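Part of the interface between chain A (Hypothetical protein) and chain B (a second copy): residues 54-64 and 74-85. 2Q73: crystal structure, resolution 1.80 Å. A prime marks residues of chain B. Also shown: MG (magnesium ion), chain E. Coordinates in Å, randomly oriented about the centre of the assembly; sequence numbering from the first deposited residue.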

# COMPACT_ATOMS: atom_id res chain seq x y z
N SER A 54 -6.43 -16.66 -1.76
CA SER A 54 -5.86 -17.09 -0.50
C SER A 54 -4.74 -16.18 -0.06
O SER A 54 -4.10 -15.47 -0.87
CB SER A 54 -5.37 -18.54 -0.60
OG SER A 54 -4.39 -18.65 -1.62
N VAL A 55 -4.49 -16.18 1.24
CA VAL A 55 -3.34 -15.45 1.75
C VAL A 55 -2.06 -15.96 1.07
O VAL A 55 -1.21 -15.17 0.66
CB VAL A 55 -3.23 -15.53 3.30
CG1 VAL A 55 -1.89 -14.95 3.75
CG2 VAL A 55 -4.42 -14.76 3.97
N ALA A 56 -1.97 -17.28 0.90
CA ALA A 56 -0.83 -17.91 0.20
C ALA A 56 -0.61 -17.32 -1.20
O ALA A 56 0.53 -16.92 -1.54
CB ALA A 56 -0.99 -19.46 0.12
N GLU A 57 -1.67 -17.26 -2.01
CA GLU A 57 -1.55 -16.68 -3.35
C GLU A 57 -1.08 -15.25 -3.32
O GLU A 57 -0.20 -14.87 -4.09
CB GLU A 57 -2.86 -16.77 -4.13
CG GLU A 57 -2.80 -16.04 -5.47
CD GLU A 57 -3.98 -16.33 -6.34
OE1 GLU A 57 -5.01 -15.62 -6.21
OE2 GLU A 57 -3.87 -17.27 -7.17
N GLU A 58 -1.70 -14.45 -2.46
CA GLU A 58 -1.39 -13.01 -2.43
C GLU A 58 0.03 -12.77 -1.93
O GLU A 58 0.71 -11.90 -2.47
CB GLU A 58 -2.43 -12.24 -1.61
CG GLU A 58 -3.92 -12.45 -2.07
CD GLU A 58 -4.15 -12.39 -3.57
OE1 GLU A 58 -3.31 -11.85 -4.31
OE2 GLU A 58 -5.20 -12.91 -4.01
N LEU A 59 0.47 -13.52 -0.92
CA LEU A 59 1.89 -13.46 -0.49
C LEU A 59 2.86 -13.80 -1.64
O LEU A 59 3.83 -13.06 -1.88
CB LEU A 59 2.16 -14.34 0.73
CG LEU A 59 1.60 -13.81 2.06
CD1 LEU A 59 1.73 -14.90 3.09
CD2 LEU A 59 2.30 -12.52 2.54
N TYR A 60 2.59 -14.90 -2.33
CA TYR A 60 3.36 -15.27 -3.52
C TYR A 60 3.35 -14.15 -4.58
O TYR A 60 4.39 -13.80 -5.18
CB TYR A 60 2.90 -16.61 -4.16
CG TYR A 60 3.76 -16.89 -5.36
CD1 TYR A 60 5.00 -17.51 -5.23
CD2 TYR A 60 3.38 -16.44 -6.63
CE1 TYR A 60 5.83 -17.70 -6.35
CE2 TYR A 60 4.18 -16.62 -7.73
CZ TYR A 60 5.40 -17.25 -7.60
OH TYR A 60 6.18 -17.41 -8.72
N ASP A 61 2.18 -13.57 -4.83
CA ASP A 61 2.08 -12.50 -5.83
C ASP A 61 2.88 -11.24 -5.42
O ASP A 61 3.50 -10.61 -6.28
CB ASP A 61 0.61 -12.13 -6.08
CG ASP A 61 -0.19 -13.26 -6.73
OD1 ASP A 61 0.36 -14.30 -7.17
OD2 ASP A 61 -1.42 -13.09 -6.79
N VAL A 62 2.87 -10.88 -4.12
CA VAL A 62 3.73 -9.80 -3.66
C VAL A 62 5.20 -10.16 -3.88
O VAL A 62 5.98 -9.35 -4.42
CB VAL A 62 3.41 -9.37 -2.19
CG1 VAL A 62 4.39 -8.34 -1.73
CG2 VAL A 62 1.96 -8.83 -2.13
N LEU A 63 5.58 -11.37 -3.48
CA LEU A 63 6.93 -11.90 -3.69
C LEU A 63 7.38 -11.83 -5.15
O LEU A 63 8.53 -11.46 -5.45
CB LEU A 63 7.00 -13.35 -3.17
CG LEU A 63 8.25 -14.18 -3.48
CD1 LEU A 63 9.45 -13.48 -2.84
CD2 LEU A 63 8.08 -15.59 -2.98
N TYR A 64 6.47 -12.20 -6.06
CA TYR A 64 6.76 -12.20 -7.50
C TYR A 64 7.16 -10.78 -7.94
O TYR A 64 8.19 -10.61 -8.62
CB TYR A 64 5.55 -12.68 -8.31
CG TYR A 64 5.76 -12.62 -9.81
CD1 TYR A 64 6.09 -13.77 -10.53
CD2 TYR A 64 5.57 -11.42 -10.52
CE1 TYR A 64 6.28 -13.72 -11.91
CE2 TYR A 64 5.76 -11.37 -11.91
CZ TYR A 64 6.10 -12.52 -12.59
OH TYR A 64 6.27 -12.51 -13.96
N GLY B 74 0.73 -19.85 8.12
CA GLY B 74 0.81 -21.27 7.80
C GLY B 74 0.99 -21.54 6.32
O GLY B 74 0.63 -22.62 5.83
N VAL B 75 1.59 -20.57 5.63
CA VAL B 75 1.82 -20.65 4.18
C VAL B 75 3.20 -21.19 3.86
O VAL B 75 4.21 -20.69 4.37
CB VAL B 75 1.67 -19.24 3.53
CG1 VAL B 75 2.05 -19.29 2.04
CG2 VAL B 75 0.25 -18.72 3.71
N ASN B 76 3.24 -22.19 2.99
CA ASN B 76 4.48 -22.69 2.42
C ASN B 76 4.68 -22.03 1.05
O ASN B 76 3.99 -22.36 0.09
CB ASN B 76 4.39 -24.21 2.30
CG ASN B 76 5.68 -24.84 1.81
OD1 ASN B 76 6.41 -24.26 1.02
ND2 ASN B 76 5.95 -26.04 2.29
N LEU B 77 5.64 -21.11 0.97
CA LEU B 77 5.84 -20.34 -0.27
C LEU B 77 6.37 -21.21 -1.41
O LEU B 77 6.05 -20.98 -2.58
CB LEU B 77 6.70 -19.08 -0.03
CG LEU B 77 6.01 -17.96 0.76
CD1 LEU B 77 6.97 -16.80 1.08
CD2 LEU B 77 4.76 -17.41 0.03
N GLU B 78 7.17 -22.22 -1.06
CA GLU B 78 7.67 -23.16 -2.07
C GLU B 78 6.54 -23.97 -2.69
O GLU B 78 6.51 -24.16 -3.90
CB GLU B 78 8.75 -24.09 -1.49
CG GLU B 78 9.95 -23.32 -0.95
CD GLU B 78 11.26 -24.09 -1.07
OE1 GLU B 78 11.31 -25.28 -0.70
OE2 GLU B 78 12.25 -23.47 -1.52
N LYS B 79 5.62 -24.47 -1.86
CA LYS B 79 4.47 -25.25 -2.35
C LYS B 79 3.55 -24.34 -3.18
O LYS B 79 3.05 -24.74 -4.23
CB LYS B 79 3.70 -25.86 -1.18
CG LYS B 79 2.54 -26.76 -1.57
CD LYS B 79 2.95 -27.79 -2.60
CE LYS B 79 2.18 -29.09 -2.44
NZ LYS B 79 2.97 -30.26 -2.94
N THR B 80 3.35 -23.13 -2.69
CA THR B 80 2.54 -22.11 -3.38
C THR B 80 3.09 -21.79 -4.78
O THR B 80 2.34 -21.82 -5.76
CB THR B 80 2.36 -20.85 -2.50
OG1 THR B 80 1.77 -21.26 -1.26
CG2 THR B 80 1.45 -19.84 -3.17
N HIS B 81 4.40 -21.52 -4.86
CA HIS B 81 5.11 -21.39 -6.13
C HIS B 81 4.85 -22.59 -7.07
O HIS B 81 4.52 -22.41 -8.24
CB HIS B 81 6.61 -21.22 -5.86
CG HIS B 81 7.46 -21.23 -7.10
ND1 HIS B 81 7.30 -20.32 -8.11
CD2 HIS B 81 8.47 -22.05 -7.48
CE1 HIS B 81 8.17 -20.56 -9.07
NE2 HIS B 81 8.89 -21.61 -8.71
N GLU B 82 4.99 -23.79 -6.54
CA GLU B 82 4.72 -25.01 -7.29
C GLU B 82 3.33 -25.01 -7.93
O GLU B 82 3.19 -25.29 -9.13
CB GLU B 82 4.92 -26.23 -6.38
CG GLU B 82 6.40 -26.52 -6.06
CD GLU B 82 6.61 -27.71 -5.11
OE1 GLU B 82 5.80 -27.92 -4.17
OE2 GLU B 82 7.61 -28.43 -5.29
N LEU B 83 2.31 -24.68 -7.14
CA LEU B 83 0.92 -24.58 -7.61
C LEU B 83 0.73 -23.50 -8.66
O LEU B 83 0.04 -23.70 -9.66
CB LEU B 83 -0.04 -24.32 -6.43
CG LEU B 83 -0.33 -25.49 -5.48
CD1 LEU B 83 -1.14 -24.99 -4.28
CD2 LEU B 83 -1.01 -26.64 -6.22
N LYS B 84 1.34 -22.34 -8.43
CA LYS B 84 1.29 -21.24 -9.40
C LYS B 84 1.91 -21.64 -10.73
O LYS B 84 1.43 -21.23 -11.80
CB LYS B 84 1.99 -20.03 -8.82
CG LYS B 84 1.24 -19.40 -7.64
CD LYS B 84 0.01 -18.61 -8.08
CE LYS B 84 0.39 -17.24 -8.60
NZ LYS B 84 -0.74 -16.57 -9.30
N GLU B 85 2.98 -22.42 -10.68
CA GLU B 85 3.63 -22.93 -11.89
C GLU B 85 2.76 -23.91 -12.66
O GLU B 85 2.80 -23.95 -13.89
CB GLU B 85 4.93 -23.62 -11.55
CG GLU B 85 6.05 -22.71 -11.10
CD GLU B 85 7.33 -23.50 -10.90
OE1 GLU B 85 7.81 -23.56 -9.75
OE2 GLU B 85 7.82 -24.11 -11.89
MG MG E . -3.20 -11.39 -6.66
O HOH W 1 -2.93 -14.46 -8.51
O HOH W 2 -3.15 -11.43 -9.20

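Two helices meet here almost at right angles, 86° between their directions and 9.7 Å apart at closest approach, so each offers the other a short patch of side chains rather than a long seam. Chain B enters with Gly74′, whose positive phi closes a Schellman motif and suits glycine. Val75′ then turns toward chain A while still in the loop. Its CG1 lies 3.6 Å from Ala56 CB, and its CG2 4.1 Å from Leu59 CD1; Ala56 CA and Val75′ CA are 5.5 Å apart, so the backbones run close where this small residue meets the valine.

Asn76′ points away and serves its own helix: OD1 accepts from Lys79′ N at 3.0 Å, capping the first turn. Leu77′ starts sideways, but its end reaches back to chain A, placing CD2 4.1 Å from Leu59 CB and CD1 4.4 Å from Leu63 CD2.

One turn on, Thr80′ faces the contact. Its OG1 donates to Asn76′ O at 2.8 Å and still touches Ala56 CB at 3.6 Å, while CG2 packs 3.7 Å from Tyr60 CB and 3.5 Å from Ala56 O: bonding back to its own chain does not take the hydroxyl out of the contact. His81′ comes next, and its ND1 donates to Tyr60 OH at 3.2 Å. The rings meet rim to rim, so the hydrogen bond joins them without stacking.

Lys84′ combines both kinds of contact. Its aliphatic part covers one face of the Tyr60 ring, CG lying 4.2 Å from the ring centroid in an off-centre CH-pi contact. Its NZ makes a salt bridge with Asp61 OD1 at 3.3 Å, including a weak hydrogen bond, and a long one with Glu57 OE2 at 3.9 Å. Asp61 is shared: OD2 binds the magnesium at 2.5 Å, alongside Glu58 OE1 at 2.4 Å, and water 1 bridges Asp61 OD2 (2.7 Å) to Lys84′ NZ (3.1 Å).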